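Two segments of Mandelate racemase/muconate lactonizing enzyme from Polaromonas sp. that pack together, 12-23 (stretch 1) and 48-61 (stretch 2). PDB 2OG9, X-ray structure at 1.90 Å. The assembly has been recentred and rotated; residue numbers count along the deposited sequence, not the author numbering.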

# COMPACT_ATOMS: atom_id res chain seq x y z
N SER A 12 -8.22 -47.17 -0.75
CA SER A 12 -9.61 -47.31 -1.20
C SER A 12 -9.61 -48.25 -2.40
O SER A 12 -10.53 -49.04 -2.58
CB SER A 12 -10.19 -45.95 -1.61
OG SER A 12 -9.82 -45.59 -2.94
N ASP A 13 -8.56 -48.14 -3.21
CA ASP A 13 -8.41 -48.95 -4.41
C ASP A 13 -6.92 -48.93 -4.76
O ASP A 13 -6.10 -48.43 -3.99
CB ASP A 13 -9.21 -48.33 -5.55
CG ASP A 13 -9.56 -49.34 -6.63
OD1 ASP A 13 -8.89 -50.39 -6.72
OD2 ASP A 13 -10.50 -49.06 -7.41
N ARG A 14 -6.58 -49.45 -5.93
CA ARG A 14 -5.19 -49.47 -6.36
C ARG A 14 -5.11 -49.47 -7.88
O ARG A 14 -5.73 -50.31 -8.54
CB ARG A 14 -4.49 -50.70 -5.79
CG ARG A 14 -2.99 -50.71 -5.94
CD ARG A 14 -2.54 -51.96 -6.67
NE ARG A 14 -3.08 -53.17 -6.06
CZ ARG A 14 -3.09 -54.36 -6.64
NH1 ARG A 14 -2.57 -54.51 -7.85
NH2 ARG A 14 -3.62 -55.41 -6.02
N ILE A 15 -4.35 -48.53 -8.44
CA ILE A 15 -4.18 -48.41 -9.88
C ILE A 15 -3.31 -49.55 -10.37
O ILE A 15 -2.21 -49.77 -9.86
CB ILE A 15 -3.51 -47.06 -10.25
CG1 ILE A 15 -4.40 -45.90 -9.81
CG2 ILE A 15 -3.21 -47.02 -11.75
CD1 ILE A 15 -3.80 -44.51 -10.04
N THR A 16 -3.78 -50.27 -11.39
CA THR A 16 -3.02 -51.40 -11.90
C THR A 16 -2.65 -51.29 -13.37
O THR A 16 -1.73 -51.97 -13.83
CB THR A 16 -3.81 -52.72 -11.70
OG1 THR A 16 -5.10 -52.61 -12.31
CG2 THR A 16 -3.99 -53.00 -10.21
N TRP A 17 -3.34 -50.43 -14.12
CA TRP A 17 -3.07 -50.29 -15.54
C TRP A 17 -3.28 -48.86 -16.00
O TRP A 17 -4.18 -48.17 -15.52
CB TRP A 17 -4.02 -51.21 -16.32
CG TRP A 17 -3.85 -51.20 -17.82
CD1 TRP A 17 -2.88 -51.83 -18.54
CD2 TRP A 17 -4.72 -50.57 -18.78
NE1 TRP A 17 -3.09 -51.64 -19.89
CE2 TRP A 17 -4.21 -50.87 -20.06
CE3 TRP A 17 -5.87 -49.78 -18.67
CZ2 TRP A 17 -4.82 -50.41 -21.23
CZ3 TRP A 17 -6.48 -49.32 -19.84
CH2 TRP A 17 -5.95 -49.64 -21.10
N VAL A 18 -2.45 -48.41 -16.93
CA VAL A 18 -2.55 -47.06 -17.47
C VAL A 18 -2.18 -47.10 -18.94
O VAL A 18 -1.20 -47.72 -19.32
CB VAL A 18 -1.59 -46.08 -16.75
CG1 VAL A 18 -1.72 -44.70 -17.36
CG2 VAL A 18 -1.89 -46.03 -15.27
N ARG A 19 -2.98 -46.44 -19.77
CA ARG A 19 -2.71 -46.37 -21.20
C ARG A 19 -2.80 -44.94 -21.70
O ARG A 19 -3.78 -44.24 -21.43
CB ARG A 19 -3.68 -47.25 -22.00
CG ARG A 19 -3.51 -47.11 -23.51
CD ARG A 19 -4.22 -48.21 -24.30
NE ARG A 19 -4.04 -48.03 -25.74
CZ ARG A 19 -4.69 -47.13 -26.47
NH1 ARG A 19 -5.58 -46.33 -25.90
NH2 ARG A 19 -4.45 -47.02 -27.77
N ILE A 20 -1.79 -44.50 -22.43
CA ILE A 20 -1.79 -43.16 -22.99
C ILE A 20 -1.76 -43.24 -24.50
O ILE A 20 -1.08 -44.10 -25.07
CB ILE A 20 -0.59 -42.33 -22.51
CG1 ILE A 20 0.70 -43.12 -22.74
CG2 ILE A 20 -0.78 -41.93 -21.06
CD1 ILE A 20 1.94 -42.33 -22.47
N SER A 21 -2.49 -42.34 -25.14
CA SER A 21 -2.58 -42.31 -26.59
C SER A 21 -2.46 -40.88 -27.08
O SER A 21 -3.03 -39.98 -26.49
CB SER A 21 -3.94 -42.85 -27.05
OG SER A 21 -4.30 -44.05 -26.38
N SER A 22 -1.71 -40.69 -28.16
CA SER A 22 -1.55 -39.37 -28.76
C SER A 22 -2.36 -39.43 -30.05
O SER A 22 -1.94 -40.03 -31.04
CB SER A 22 -0.08 -39.07 -29.06
OG SER A 22 0.06 -37.73 -29.51
N CYS A 23 -3.53 -38.81 -30.01
CA CYS A 23 -4.46 -38.80 -31.13
C CYS A 23 -4.51 -37.46 -31.86
O CYS A 23 -4.75 -36.43 -31.25
CB CYS A 23 -5.85 -39.15 -30.59
SG CYS A 23 -7.19 -39.07 -31.78
N ALA A 48 -3.60 -32.00 -31.48
CA ALA A 48 -3.07 -33.20 -30.85
C ALA A 48 -3.76 -33.43 -29.52
O ALA A 48 -3.70 -32.58 -28.64
CB ALA A 48 -1.55 -33.06 -30.65
N ILE A 49 -4.40 -34.58 -29.36
CA ILE A 49 -5.10 -34.89 -28.12
C ILE A 49 -4.38 -36.01 -27.38
O ILE A 49 -4.04 -37.03 -27.97
CB ILE A 49 -6.55 -35.38 -28.39
CG1 ILE A 49 -7.30 -34.40 -29.30
CG2 ILE A 49 -7.28 -35.57 -27.07
CD1 ILE A 49 -7.57 -33.04 -28.68
N LEU A 50 -4.12 -35.81 -26.09
CA LEU A 50 -3.47 -36.85 -25.29
C LEU A 50 -4.52 -37.52 -24.43
O LEU A 50 -5.08 -36.90 -23.52
CB LEU A 50 -2.37 -36.27 -24.40
CG LEU A 50 -1.81 -37.26 -23.36
CD1 LEU A 50 -1.10 -38.38 -24.08
CD2 LEU A 50 -0.87 -36.54 -22.40
N PHE A 51 -4.82 -38.79 -24.71
CA PHE A 51 -5.80 -39.52 -23.93
C PHE A 51 -5.10 -40.37 -22.88
O PHE A 51 -4.05 -40.97 -23.14
CB PHE A 51 -6.63 -40.44 -24.83
CG PHE A 51 -7.66 -39.73 -25.65
CD1 PHE A 51 -8.76 -39.13 -25.03
CD2 PHE A 51 -7.54 -39.65 -27.03
CE1 PHE A 51 -9.73 -38.47 -25.79
CE2 PHE A 51 -8.50 -38.99 -27.80
CZ PHE A 51 -9.60 -38.39 -27.18
N ALA A 52 -5.68 -40.41 -21.68
CA ALA A 52 -5.14 -41.22 -20.60
C ALA A 52 -6.28 -42.10 -20.10
O ALA A 52 -7.39 -41.62 -19.85
CB ALA A 52 -4.63 -40.34 -19.46
N GLU A 53 -6.00 -43.39 -19.99
CA GLU A 53 -6.97 -44.36 -19.50
C GLU A 53 -6.36 -44.99 -18.26
O GLU A 53 -5.19 -45.37 -18.25
CB GLU A 53 -7.23 -45.44 -20.55
CG GLU A 53 -7.96 -44.94 -21.79
CD GLU A 53 -7.92 -45.95 -22.93
OE1 GLU A 53 -7.04 -45.83 -23.80
OE2 GLU A 53 -8.77 -46.86 -22.94
N ILE A 54 -7.16 -45.06 -17.20
CA ILE A 54 -6.70 -45.62 -15.93
C ILE A 54 -7.70 -46.67 -15.45
O ILE A 54 -8.91 -46.45 -15.49
CB ILE A 54 -6.56 -44.51 -14.86
CG1 ILE A 54 -5.50 -43.48 -15.29
CG2 ILE A 54 -6.18 -45.11 -13.52
CD1 ILE A 54 -5.36 -42.31 -14.33
N GLU A 55 -7.18 -47.80 -14.99
CA GLU A 55 -8.01 -48.88 -14.48
C GLU A 55 -7.41 -49.40 -13.17
O GLU A 55 -6.19 -49.36 -12.99
CB GLU A 55 -8.13 -50.00 -15.53
CG GLU A 55 -9.12 -49.66 -16.64
CD GLU A 55 -9.17 -50.69 -17.75
OE1 GLU A 55 -8.94 -51.89 -17.48
OE2 GLU A 55 -9.45 -50.30 -18.91
N THR A 56 -8.26 -49.88 -12.27
CA THR A 56 -7.80 -50.34 -10.97
C THR A 56 -8.09 -51.81 -10.67
O THR A 56 -8.86 -52.46 -11.38
CB THR A 56 -8.46 -49.52 -9.85
OG1 THR A 56 -9.86 -49.85 -9.79
CG2 THR A 56 -8.31 -48.02 -10.13
N ALA A 57 -7.47 -52.31 -9.61
CA ALA A 57 -7.66 -53.70 -9.20
C ALA A 57 -9.13 -53.93 -8.88
O ALA A 57 -9.64 -55.05 -8.98
CB ALA A 57 -6.80 -54.00 -7.97
N GLY A 58 -9.82 -52.86 -8.49
CA GLY A 58 -11.22 -52.96 -8.14
C GLY A 58 -12.16 -52.91 -9.33
O GLY A 58 -13.38 -52.89 -9.16
N GLY A 59 -11.61 -52.88 -10.54
CA GLY A 59 -12.44 -52.85 -11.74
C GLY A 59 -12.98 -51.48 -12.12
O GLY A 59 -13.87 -51.38 -12.96
N HIS A 60 -12.44 -50.42 -11.52
CA HIS A 60 -12.89 -49.07 -11.84
C HIS A 60 -12.07 -48.52 -13.00
O HIS A 60 -10.92 -48.91 -13.20
CB HIS A 60 -12.75 -48.17 -10.61
CG HIS A 60 -13.71 -48.51 -9.51
ND1 HIS A 60 -15.05 -48.16 -9.55
CD2 HIS A 60 -13.55 -49.22 -8.37
CE1 HIS A 60 -15.66 -48.62 -8.48
NE2 HIS A 60 -14.77 -49.27 -7.74
N GLN A 61 -12.67 -47.62 -13.78
CA GLN A 61 -11.98 -47.06 -14.93
C GLN A 61 -12.23 -45.57 -15.10
O GLN A 61 -13.29 -45.06 -14.71
CB GLN A 61 -12.39 -47.81 -16.21
CG GLN A 61 -11.82 -47.20 -17.49
CD GLN A 61 -12.13 -48.02 -18.73
OE1 GLN A 61 -13.29 -48.38 -18.99
NE2 GLN A 61 -11.09 -48.31 -19.52

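Strands 15-23 and 48-56 run antiparallel, their axes 4.6 Å apart at closest approach, and together the two stretches bury 1024 Å². Ser-12 stays out of reach; the contact begins at Asp-13, whose buried carboxylate meets the type I turn Thr-56 to Gly-59. Its OD2 accepts a hydrogen bond from Thr-56 OG1 (2.6 Å), and its OD1 accepts one from Gly-58 N (3.2 Å) while also binding Arg-14 N (2.6 Å), so a short acidic side chain ties the loop to the turn. Gly-58 suits this place because a CB there would lie 3.0 Å from Asp-13 OD2, a clash. His-60 presents its ring edge to the same carboxylate, CD2 lying 3.2 Å from Asp-13 OD2. Arg-14 O accepts a hydrogen bond from Ala-57 N (2.9 Å), and the small Ala-57 CB sits over one face of the Arg-14 guanidinium, 4.0 Å from its CZ.

Ile-15 points away from stretch 2 at its CB, yet its CG2 reaches Ile-54 CG2 at 3.9 Å. A beta bulge follows, shifting the register by one: Glu-55 O receives both Thr-16 N (3.0 Å) and Trp-17 N (3.2 Å), with a weak addition from Thr-16 OG1 (3.5 Å). Thr-16 CG2 also packs against Ala-57 CB at 3.7 Å. Beyond the bulge the pairing is regular. Glu-55 N returns a bond to Trp-17 O (3.1 Å), and the broad indole of Trp-17 lies obliquely by its neighbours, CZ3 being 4.0 Å from Glu-53 CB and 3.3 Å from Glu-55 OE2.

Val-18, on the other face, brings CG2 to 4.4 Å from Ile-54 CG1; its CA makes a CA-H...O contact with Glu-53 O (3.2 Å). Arg-19 and Glu-53 exchange backbone bonds, Arg-19 N to Glu-53 O (2.9 Å) and Glu-53 N to Arg-19 O (2.8 Å). The extended Arg-19 side chain then brings NH1 to 2.6 Å from Glu-53 OE1, a salt bridge made at the guanidinium edge between partly exposed residues of opposite charge. Ile-20 shares the face of Val-18, its CB 4.3 Å from Leu-50 CD1 and its CG2 4.5 Å from Ala-52 CB.

Ser-21 pairs with Phe-51 (Ser-21 N to Phe-51 O, 2.9 Å; Phe-51 N to Ser-21 O, 2.8 Å). Ser-22 CA contacts Ile-49 O at 3.5 Å. Cys-23 completes the ladder through Cys-23 N to Ile-49 O (2.8 Å) and Ile-49 N to Cys-23 O (2.7 Å), while its buried CB meets the Phe-51 ring edge at CE2 (3.9 Å).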